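Local coordinates for NikO protein (PDB 4FQD) that acts as an enolpyruvyl transferase essential in nikkomycin biosynthesis and is related to the MurA enzymes of cell-wall formation, at residues Y110-V116 against K197-M202; D146-F151 against I175-Y180. The protein carries 4 engineered substitutions. All coordinates share one frame; numbering follows the deposited sequence.

In the fold
Helix 192-204 ties the two contacts together inside one globular part of the inverse alpha/beta barrel. In interaction 1 it packs along the helix of 112-118; its flank also meets interaction 2, whose centre is about 12 Å from the centre of interaction 1. Met202 is shared: its CB lies 3.6 Å from Phe151 CE1, and its SD rests on Met148. One turn back, Ala199 CB sits 3.6 Å from Met177 CE. Strand 174-176 precedes helix 192-204 in the chain, and residues 146-151 and 175-180 both fall between the two segments of interaction 1. The sulfate lies at the Lys197 end of the helix pair, and it is held by interaction 1, not interaction 2.

Interaction 1 of 2, residues Y110-V116 against K197-M202; sequences YLLPALV and KTALLM. With SO4 (sulfate ion), chain C.
Pro113 and Leu201 meet where two buried helices of the inverse alpha/beta barrel of the EPSP synthase family run side by side. Helices 112-116 and 197-202 point roughly the same way, 31° apart, with their axes 9.4 Å from each other. The tight part is centred on the proline ring. Pro113 CB touches Leu201 CB at 3.7 Å and the sulfur of its neighbour, Met202 SD, at 3.6 Å, so the ring sits against both side chains. Met202 reaches it by folding back, bent at both chi2 (-60°) and chi3, which brings SD in beside the proline. Leu201 sends its CD1 branch past the ring to the backbone, 3.4 Å from Tyr110 O. Packing is looser at the flanks: Val116 CG1 stands 4.3 Å from Met202 SD, and Thr198 CG2 is equally far from Pro113 CG. Thr198 turns its hydroxyl to the edge of the Tyr110 ring, but that OG1 is hydrogen-bonded to Gly194 O in its own helix.

At the far end the character changes from apolar to ionic. The Lys197 chain, extended beyond CG, passes over one face of Tyr110, with CD in CH-pi contact 24° off the ring normal and displaced toward the phenol carbon CZ. Ala42 and Val38 of helix 34-44 also pack on this tyrosine. Beyond the ring both polar ends converge on a sulfate ion, probably taken up from the crystallisation liquor, which Ser193 OG also binds. Lys197 NZ forms a salt bridge with Asp220 as well, which would help hold the ammonium group in place. The sulfate oxygen O1 receives Lys197 NZ at 3.0 Å and lies 2.7 Å from Tyr110 OH, a weak bond that is not settled because the hydroxyl proton has another acceptor within reach.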
ATOM      1  N   TYR A 110      12.111 -11.958 -25.821  1.00 14.91           N
ATOM      2  CA  TYR A 110      11.932 -10.702 -26.540  1.00 15.36           C
ATOM      3  C   TYR A 110      12.688 -10.689 -27.867  1.00 17.86           C
ATOM      4  O   TYR A 110      12.844  -9.642 -28.496  1.00 14.30           O
ATOM      5  CB  TYR A 110      12.338  -9.519 -25.659  1.00 15.68           C
ATOM      6  CG  TYR A 110      11.569  -9.468 -24.358  1.00 17.99           C
ATOM      7  CD1 TYR A 110      10.225  -9.120 -24.339  1.00 12.42           C
ATOM      8  CD2 TYR A 110      12.182  -9.777 -23.151  1.00 17.92           C
ATOM      9  CE1 TYR A 110       9.513  -9.078 -23.157  1.00 16.89           C
ATOM     10  CE2 TYR A 110      11.478  -9.737 -21.961  1.00 22.38           C
ATOM     11  CZ  TYR A 110      10.144  -9.387 -21.971  1.00 22.89           C
ATOM     12  OH  TYR A 110       9.437  -9.344 -20.792  1.00 23.47           O
ATOM     13  N   LEU A 111      13.151 -11.863 -28.284  1.00 22.51           N
ATOM     14  CA  LEU A 111      13.766 -12.027 -29.595  1.00 17.66           C
ATOM     15  C   LEU A 111      12.703 -12.447 -30.599  1.00 15.53           C
ATOM     16  O   LEU A 111      12.921 -12.391 -31.809  1.00 20.42           O
ATOM     17  CB  LEU A 111      14.876 -13.077 -29.541  1.00 16.39           C
ATOM     18  CG  LEU A 111      16.107 -12.725 -28.704  1.00 19.25           C
ATOM     19  CD1 LEU A 111      17.060 -13.908 -28.627  1.00 18.96           C
ATOM     20  CD2 LEU A 111      16.809 -11.509 -29.282  1.00 13.10           C
ATOM     21  N   LEU A 112      11.553 -12.869 -30.081  1.00 14.66           N
ATOM     22  CA  LEU A 112      10.427 -13.304 -30.909  1.00 19.76           C
ATOM     23  C   LEU A 112       9.948 -12.291 -31.962  1.00 21.76           C
ATOM     24  O   LEU A 112       9.657 -12.683 -33.094  1.00 19.46           O
ATOM     25  CB  LEU A 112       9.254 -13.768 -30.036  1.00 15.12           C
ATOM     26  CG  LEU A 112       9.488 -15.033 -29.211  1.00 19.92           C
ATOM     27  CD1 LEU A 112       8.248 -15.384 -28.403  1.00 19.13           C
ATOM     28  CD2 LEU A 112       9.891 -16.188 -30.113  1.00 17.69           C
ATOM     29  N   PRO A 113       9.845 -10.995 -31.599  1.00 16.85           N
ATOM     30  CA  PRO A 113       9.463 -10.025 -32.633  1.00 17.34           C
ATOM     31  C   PRO A 113      10.463  -9.971 -33.785  1.00 19.00           C
ATOM     32  O   PRO A 113      10.062  -9.786 -34.932  1.00 21.04           O
ATOM     33  CB  PRO A 113       9.467  -8.695 -31.877  1.00 18.75           C
ATOM     34  CG  PRO A 113       9.163  -9.068 -30.478  1.00 18.21           C
ATOM     35  CD  PRO A 113       9.862 -10.375 -30.260  1.00 17.20           C
ATOM     36  N   ALA A 114      11.746 -10.133 -33.478  1.00 18.35           N
ATOM     37  CA  ALA A 114      12.781 -10.134 -34.506  1.00 21.78           C
ATOM     38  C   ALA A 114      12.680 -11.375 -35.387  1.00 19.56           C
ATOM     39  O   ALA A 114      12.809 -11.292 -36.608  1.00 18.19           O
ATOM     40  CB  ALA A 114      14.158 -10.047 -33.872  1.00 17.26           C
ATOM     41  N   LEU A 115      12.449 -12.522 -34.757  1.00 18.05           N
ATOM     42  CA  LEU A 115      12.362 -13.794 -35.467  1.00 18.60           C
ATOM     43  C   LEU A 115      11.151 -13.851 -36.392  1.00 18.99           C
ATOM     44  O   LEU A 115      11.268 -14.221 -37.560  1.00 17.47           O
ATOM     45  CB  LEU A 115      12.307 -14.955 -34.471  1.00 18.94           C
ATOM     46  CG  LEU A 115      13.524 -15.153 -33.563  1.00 25.90           C
ATOM     47  CD1 LEU A 115      13.245 -16.221 -32.517  1.00 20.94           C
ATOM     48  CD2 LEU A 115      14.751 -15.512 -34.385  1.00 26.96           C
ATOM     49  N   VAL A 116       9.989 -13.482 -35.866  1.00 18.61           N
ATOM     50  CA  VAL A 116       8.743 -13.591 -36.618  1.00 21.77           C
ATOM     51  C   VAL A 116       8.678 -12.574 -37.758  1.00 20.65           C
ATOM     52  O   VAL A 116       7.959 -12.771 -38.736  1.00 24.06           O
ATOM     53  CB  VAL A 116       7.506 -13.444 -35.695  1.00 18.60           C
ATOM     54  CG1 VAL A 116       7.219 -11.981 -35.402  1.00 19.49           C
ATOM     55  CG2 VAL A 116       6.292 -14.107 -36.320  1.00 28.01           C
ATOM     56  N   LYS A 197       7.154  -4.022 -23.938  1.00 10.69           N
ATOM     57  CA  LYS A 197       8.386  -4.295 -24.667  1.00 14.73           C
ATOM     58  C   LYS A 197       8.091  -4.977 -25.997  1.00 15.33           C
ATOM     59  O   LYS A 197       8.630  -4.595 -27.036  1.00 14.47           O
ATOM     60  CB  LYS A 197       9.318  -5.171 -23.831  1.00 11.97           C
ATOM     61  CG  LYS A 197       9.747  -4.540 -22.518  1.00 15.48           C
ATOM     62  CD  LYS A 197      10.526  -5.524 -21.664  1.00 14.29           C
ATOM     63  CE  LYS A 197      10.871  -4.922 -20.313  1.00 15.54           C
ATOM     64  NZ  LYS A 197      11.703  -5.844 -19.491  1.00 18.51           N
ATOM     65  N   THR A 198       7.226  -5.984 -25.955  1.00 12.80           N
ATOM     66  CA  THR A 198       6.857  -6.734 -27.148  1.00 10.40           C
ATOM     67  C   THR A 198       6.136  -5.851 -28.162  1.00 17.71           C
ATOM     68  O   THR A 198       6.473  -5.850 -29.346  1.00 14.65           O
ATOM     69  CB  THR A 198       5.961  -7.936 -26.799  1.00 13.35           C
ATOM     70  OG1 THR A 198       6.656  -8.805 -25.896  1.00 13.79           O
ATOM     71  CG2 THR A 198       5.590  -8.708 -28.055  1.00 16.63           C
ATOM     72  N   ALA A 199       5.148  -5.097 -27.687  1.00 12.97           N
ATOM     73  CA  ALA A 199       4.360  -4.223 -28.551  1.00 10.14           C
ATOM     74  C   ALA A 199       5.223  -3.169 -29.237  1.00 15.40           C
ATOM     75  O   ALA A 199       5.016  -2.856 -30.409  1.00 16.55           O
ATOM     76  CB  ALA A 199       3.247  -3.561 -27.761  1.00 12.58           C
ATOM     77  N   LEU A 200       6.184  -2.623 -28.500  1.00 11.53           N
ATOM     78  CA  LEU A 200       7.104  -1.640 -29.058  1.00 15.47           C
ATOM     79  C   LEU A 200       7.959  -2.251 -30.160  1.00 13.98           C
ATOM     80  O   LEU A 200       8.124  -1.661 -31.228  1.00 13.93           O
ATOM     81  CB  LEU A 200       7.999  -1.056 -27.966  1.00 11.62           C
ATOM     82  CG  LEU A 200       7.483   0.210 -27.285  1.00 16.72           C
ATOM     83  CD1 LEU A 200       8.382   0.581 -26.123  1.00 22.80           C
ATOM     84  CD2 LEU A 200       7.410   1.348 -28.288  1.00 11.92           C
ATOM     85  N   LEU A 201       8.498  -3.436 -29.893  1.00 12.04           N
ATOM     86  CA  LEU A 201       9.307  -4.151 -30.872  1.00 16.03           C
ATOM     87  C   LEU A 201       8.486  -4.497 -32.108  1.00 14.99           C
ATOM     88  O   LEU A 201       8.941  -4.308 -33.236  1.00 17.07           O
ATOM     89  CB  LEU A 201       9.897  -5.421 -30.255  1.00 12.48           C
ATOM     90  CG  LEU A 201      10.992  -5.223 -29.205  1.00 14.07           C
ATOM     91  CD1 LEU A 201      11.338  -6.542 -28.532  1.00 18.73           C
ATOM     92  CD2 LEU A 201      12.229  -4.603 -29.835  1.00  9.48           C
ATOM     93  N   MET A 202       7.275  -4.998 -31.887  1.00 12.45           N
ATOM     94  CA  MET A 202       6.377  -5.352 -32.981  1.00 16.54           C
ATOM     95  C   MET A 202       5.995  -4.127 -33.802  1.00 16.58           C
ATOM     96  O   MET A 202       5.847  -4.207 -35.019  1.00 15.65           O
ATOM     97  CB  MET A 202       5.115  -6.035 -32.447  1.00 13.43           C
ATOM     98  CG  MET A 202       5.351  -7.419 -31.864  1.00 16.40           C
ATOM     99  SD  MET A 202       6.045  -8.573 -33.063  1.00 18.87           S
ATOM    100  CE  MET A 202       4.737  -8.623 -34.286  1.00 18.57           C
TER
HETATM  101  S   SO4 C 501       9.822  -8.554 -17.556  1.00 44.01           S
HETATM  102  O1  SO4 C 501       9.482  -7.637 -18.640  1.00 26.60           O
HETATM  103  O2  SO4 C 501      11.017  -9.313 -17.917  1.00 29.46           O
HETATM  104  O3  SO4 C 501      10.079  -7.788 -16.340  1.00 59.60           O
HETATM  105  O4  SO4 C 501       8.709  -9.472 -17.326  1.00 27.28           O

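Interaction 2 of 2, residues D146-F151 against I175-Y180; sequences DVMGRF and IDMLDY
A salt bridge from Arg150 to Asp179 joins residues 146-151, at the C-terminal part of helix 142-149, to the edge strand 174-176 and the 3-10 segment that follows, in a partly buried part of the inverse barrel; Asp146 adds only a long ion pair to Arg150 NE from within its own segment. Arg150, extended from CG to NE, carries its guanidinium across to Asp179. There NH2 meets the anti lone pair of Asp179 OD2 at 3.0 Å, almost straight at 174° and in the guanidinium plane, although the two planar groups are turned 43° apart. A water at the guanidinium edge links NH1 to the same OD2 and to Asp176 N, while Ile175 CG2 covers one face, 3.3 Å from NH1. Replacing Arg150 by an alanine would probably leave Asp179 without this charged mate and uncover Ile175 CG2. Tyr180 has Val147 CG2 over one ring face in a CH-pi contact, 3.9 Å from the centroid. Ile175 CD1 reaches Phe151 CE1 at 4.0 Å. Asp146 holds CG anti to the backbone N (chi1 -174°), which brings its carboxylate to the phenol: Tyr180 OH donates to the anti lone pair of Asp146 OD1 at 2.7 Å.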
ATOM      1  N   ASP A 146      -0.395 -12.827 -26.963  1.00 20.70           N
ATOM      2  CA  ASP A 146      -1.599 -12.036 -27.190  1.00 20.12           C
ATOM      3  C   ASP A 146      -1.258 -10.696 -27.837  1.00 18.67           C
ATOM      4  O   ASP A 146      -2.002 -10.198 -28.681  1.00 19.31           O
ATOM      5  CB  ASP A 146      -2.356 -11.812 -25.880  1.00 20.98           C
ATOM      6  CG  ASP A 146      -3.688 -11.117 -26.091  1.00 22.35           C
ATOM      7  OD1 ASP A 146      -3.709  -9.869 -26.147  1.00 17.02           O
ATOM      8  OD2 ASP A 146      -4.715 -11.819 -26.201  1.00 29.31           O
ATOM      9  N   VAL A 147      -0.131 -10.118 -27.434  1.00 15.36           N
ATOM     10  CA  VAL A 147       0.326  -8.857 -28.006  1.00 18.81           C
ATOM     11  C   VAL A 147       0.689  -9.029 -29.476  1.00 16.67           C
ATOM     12  O   VAL A 147       0.200  -8.293 -30.334  1.00 19.02           O
ATOM     13  CB  VAL A 147       1.543  -8.298 -27.248  1.00 18.65           C
ATOM     14  CG1 VAL A 147       2.145  -7.124 -28.005  1.00 11.19           C
ATOM     15  CG2 VAL A 147       1.144  -7.886 -25.839  1.00 13.27           C
ATOM     16  N   MET A 148       1.545 -10.007 -29.759  1.00 17.95           N
ATOM     17  CA  MET A 148       1.945 -10.306 -31.131  1.00 22.68           C
ATOM     18  C   MET A 148       0.751 -10.735 -31.978  1.00 21.17           C
ATOM     19  O   MET A 148       0.731 -10.521 -33.191  1.00 18.10           O
ATOM     20  CB  MET A 148       3.032 -11.385 -31.157  1.00 14.63           C
ATOM     21  CG  MET A 148       4.411 -10.881 -30.763  1.00 19.54           C
ATOM     22  SD  MET A 148       5.676 -12.165 -30.778  1.00 23.99           S
ATOM     23  CE  MET A 148       5.189 -13.138 -29.357  1.00 26.13           C
ATOM     24  N   GLY A 149      -0.245 -11.333 -31.331  1.00 16.11           N
ATOM     25  CA  GLY A 149      -1.453 -11.762 -32.010  1.00 15.56           C
ATOM     26  C   GLY A 149      -2.243 -10.605 -32.594  1.00 18.15           C
ATOM     27  O   GLY A 149      -2.938 -10.761 -33.597  1.00 18.28           O
ATOM     28  N   ARG A 150      -2.133  -9.439 -31.965  1.00 17.80           N
ATOM     29  CA  ARG A 150      -2.833  -8.250 -32.438  1.00 16.46           C
ATOM     30  C   ARG A 150      -2.174  -7.675 -33.684  1.00 18.25           C
ATOM     31  O   ARG A 150      -2.775  -6.871 -34.397  1.00 20.79           O
ATOM     32  CB  ARG A 150      -2.886  -7.181 -31.346  1.00 20.13           C
ATOM     33  CG  ARG A 150      -3.546  -7.633 -30.060  1.00 16.18           C
ATOM     34  CD  ARG A 150      -4.158  -6.451 -29.336  1.00 23.33           C
ATOM     35  NE  ARG A 150      -4.451  -6.746 -27.939  1.00 30.52           N
ATOM     36  CZ  ARG A 150      -5.081  -5.913 -27.120  1.00 23.75           C
ATOM     37  NH1 ARG A 150      -5.494  -4.733 -27.565  1.00 19.22           N
ATOM     38  NH2 ARG A 150      -5.305  -6.257 -25.859  1.00 27.40           N
ATOM     39  N   PHE A 151      -0.935  -8.084 -33.936  1.00 15.48           N
ATOM     40  CA  PHE A 151      -0.205  -7.641 -35.119  1.00 20.48           C
ATOM     41  C   PHE A 151      -0.363  -8.638 -36.264  1.00 20.90           C
ATOM     42  O   PHE A 151       0.224  -8.467 -37.331  1.00 16.90           O
ATOM     43  CB  PHE A 151       1.281  -7.435 -34.801  1.00 17.25           C
ATOM     44  CG  PHE A 151       1.556  -6.264 -33.898  1.00 18.15           C
ATOM     45  CD1 PHE A 151       1.444  -6.391 -32.523  1.00 16.20           C
ATOM     46  CD2 PHE A 151       1.938  -5.040 -34.422  1.00 17.33           C
ATOM     47  CE1 PHE A 151       1.699  -5.318 -31.689  1.00 17.39           C
ATOM     48  CE2 PHE A 151       2.198  -3.963 -33.592  1.00 17.30           C
ATOM     49  CZ  PHE A 151       2.077  -4.103 -32.225  1.00 15.17           C
ATOM     50  N   ILE A 175      -3.296  -0.260 -29.096  1.00 18.44           N
ATOM     51  CA  ILE A 175      -3.437  -1.049 -27.877  1.00 20.11           C
ATOM     52  C   ILE A 175      -3.351  -0.206 -26.610  1.00 16.89           C
ATOM     53  O   ILE A 175      -2.481   0.654 -26.483  1.00 14.33           O
ATOM     54  CB  ILE A 175      -2.349  -2.134 -27.779  1.00 16.21           C
ATOM     55  CG1 ILE A 175      -2.147  -2.831 -29.126  1.00 17.72           C
ATOM     56  CG2 ILE A 175      -2.693  -3.139 -26.690  1.00 15.40           C
ATOM     57  CD1 ILE A 175      -1.034  -3.861 -29.110  1.00 18.66           C
ATOM     58  N   ASP A 176      -4.259  -0.465 -25.676  1.00 16.90           N
ATOM     59  CA  ASP A 176      -4.158   0.095 -24.338  1.00 16.12           C
ATOM     60  C   ASP A 176      -3.423  -0.919 -23.470  1.00 16.48           C
ATOM     61  O   ASP A 176      -3.912  -2.027 -23.257  1.00 17.59           O
ATOM     62  CB  ASP A 176      -5.549   0.372 -23.766  1.00 17.87           C
ATOM     63  CG  ASP A 176      -5.513   1.301 -22.565  1.00 25.05           C
ATOM     64  OD1 ASP A 176      -4.460   1.385 -21.898  1.00 21.57           O
ATOM     65  OD2 ASP A 176      -6.544   1.949 -22.288  1.00 24.48           O
ATOM     66  N   MET A 177      -2.249  -0.540 -22.975  1.00 16.07           N
ATOM     67  CA  MET A 177      -1.404  -1.461 -22.215  1.00 13.92           C
ATOM     68  C   MET A 177      -2.003  -1.873 -20.874  1.00 16.45           C
ATOM     69  O   MET A 177      -1.511  -2.801 -20.232  1.00 18.28           O
ATOM     70  CB  MET A 177      -0.007  -0.874 -22.015  1.00 12.97           C
ATOM     71  CG  MET A 177       0.788  -0.786 -23.299  1.00 17.17           C
ATOM     72  SD  MET A 177       0.961  -2.419 -24.037  1.00 33.15           S
ATOM     73  CE  MET A 177       0.652  -2.047 -25.749  1.00  8.83           C
ATOM     74  N   LEU A 178      -3.063  -1.190 -20.455  1.00 12.18           N
ATOM     75  CA  LEU A 178      -3.755  -1.550 -19.222  1.00 14.56           C
ATOM     76  C   LEU A 178      -4.494  -2.876 -19.381  1.00 17.18           C
ATOM     77  O   LEU A 178      -4.950  -3.469 -18.403  1.00 15.11           O
ATOM     78  CB  LEU A 178      -4.720  -0.443 -18.799  1.00 12.02           C
ATOM     79  CG  LEU A 178      -4.073   0.902 -18.466  1.00 16.63           C
ATOM     80  CD1 LEU A 178      -5.097   1.874 -17.903  1.00 15.90           C
ATOM     81  CD2 LEU A 178      -2.916   0.713 -17.498  1.00 12.22           C
ATOM     82  N   ASP A 179      -4.602  -3.334 -20.624  1.00 15.13           N
ATOM     83  CA  ASP A 179      -5.158  -4.645 -20.929  1.00 17.94           C
ATOM     84  C   ASP A 179      -4.278  -5.752 -20.356  1.00 19.53           C
ATOM     85  O   ASP A 179      -4.723  -6.886 -20.180  1.00 18.32           O
ATOM     86  CB  ASP A 179      -5.283  -4.822 -22.441  1.00 18.06           C
ATOM     87  CG  ASP A 179      -6.458  -4.062 -23.025  1.00 25.00           C
ATOM     88  OD1 ASP A 179      -7.020  -3.189 -22.328  1.00 22.95           O
ATOM     89  OD2 ASP A 179      -6.818  -4.339 -24.188  1.00 19.32           O
ATOM     90  N   TYR A 180      -3.028  -5.411 -20.062  1.00 15.15           N
ATOM     91  CA  TYR A 180      -2.067  -6.386 -19.567  1.00 17.31           C
ATOM     92  C   TYR A 180      -1.615  -6.071 -18.144  1.00 13.86           C
ATOM     93  O   TYR A 180      -0.486  -6.373 -17.760  1.00 14.76           O
ATOM     94  CB  TYR A 180      -0.870  -6.465 -20.514  1.00 15.93           C
ATOM     95  CG  TYR A 180      -1.270  -6.752 -21.942  1.00 17.98           C
ATOM     96  CD1 TYR A 180      -1.484  -8.054 -22.376  1.00 17.35           C
ATOM     97  CD2 TYR A 180      -1.450  -5.720 -22.855  1.00 15.56           C
ATOM     98  CE1 TYR A 180      -1.856  -8.321 -23.679  1.00 18.37           C
ATOM     99  CE2 TYR A 180      -1.822  -5.978 -24.159  1.00 19.42           C
ATOM    100  CZ  TYR A 180      -2.024  -7.280 -24.565  1.00 17.79           C
ATOM    101  OH  TYR A 180      -2.393  -7.539 -25.865  1.00 20.32           O
TER
HETATM  102  O   HOH W   1      -6.606  -2.412 -26.315  1.00  8.28           O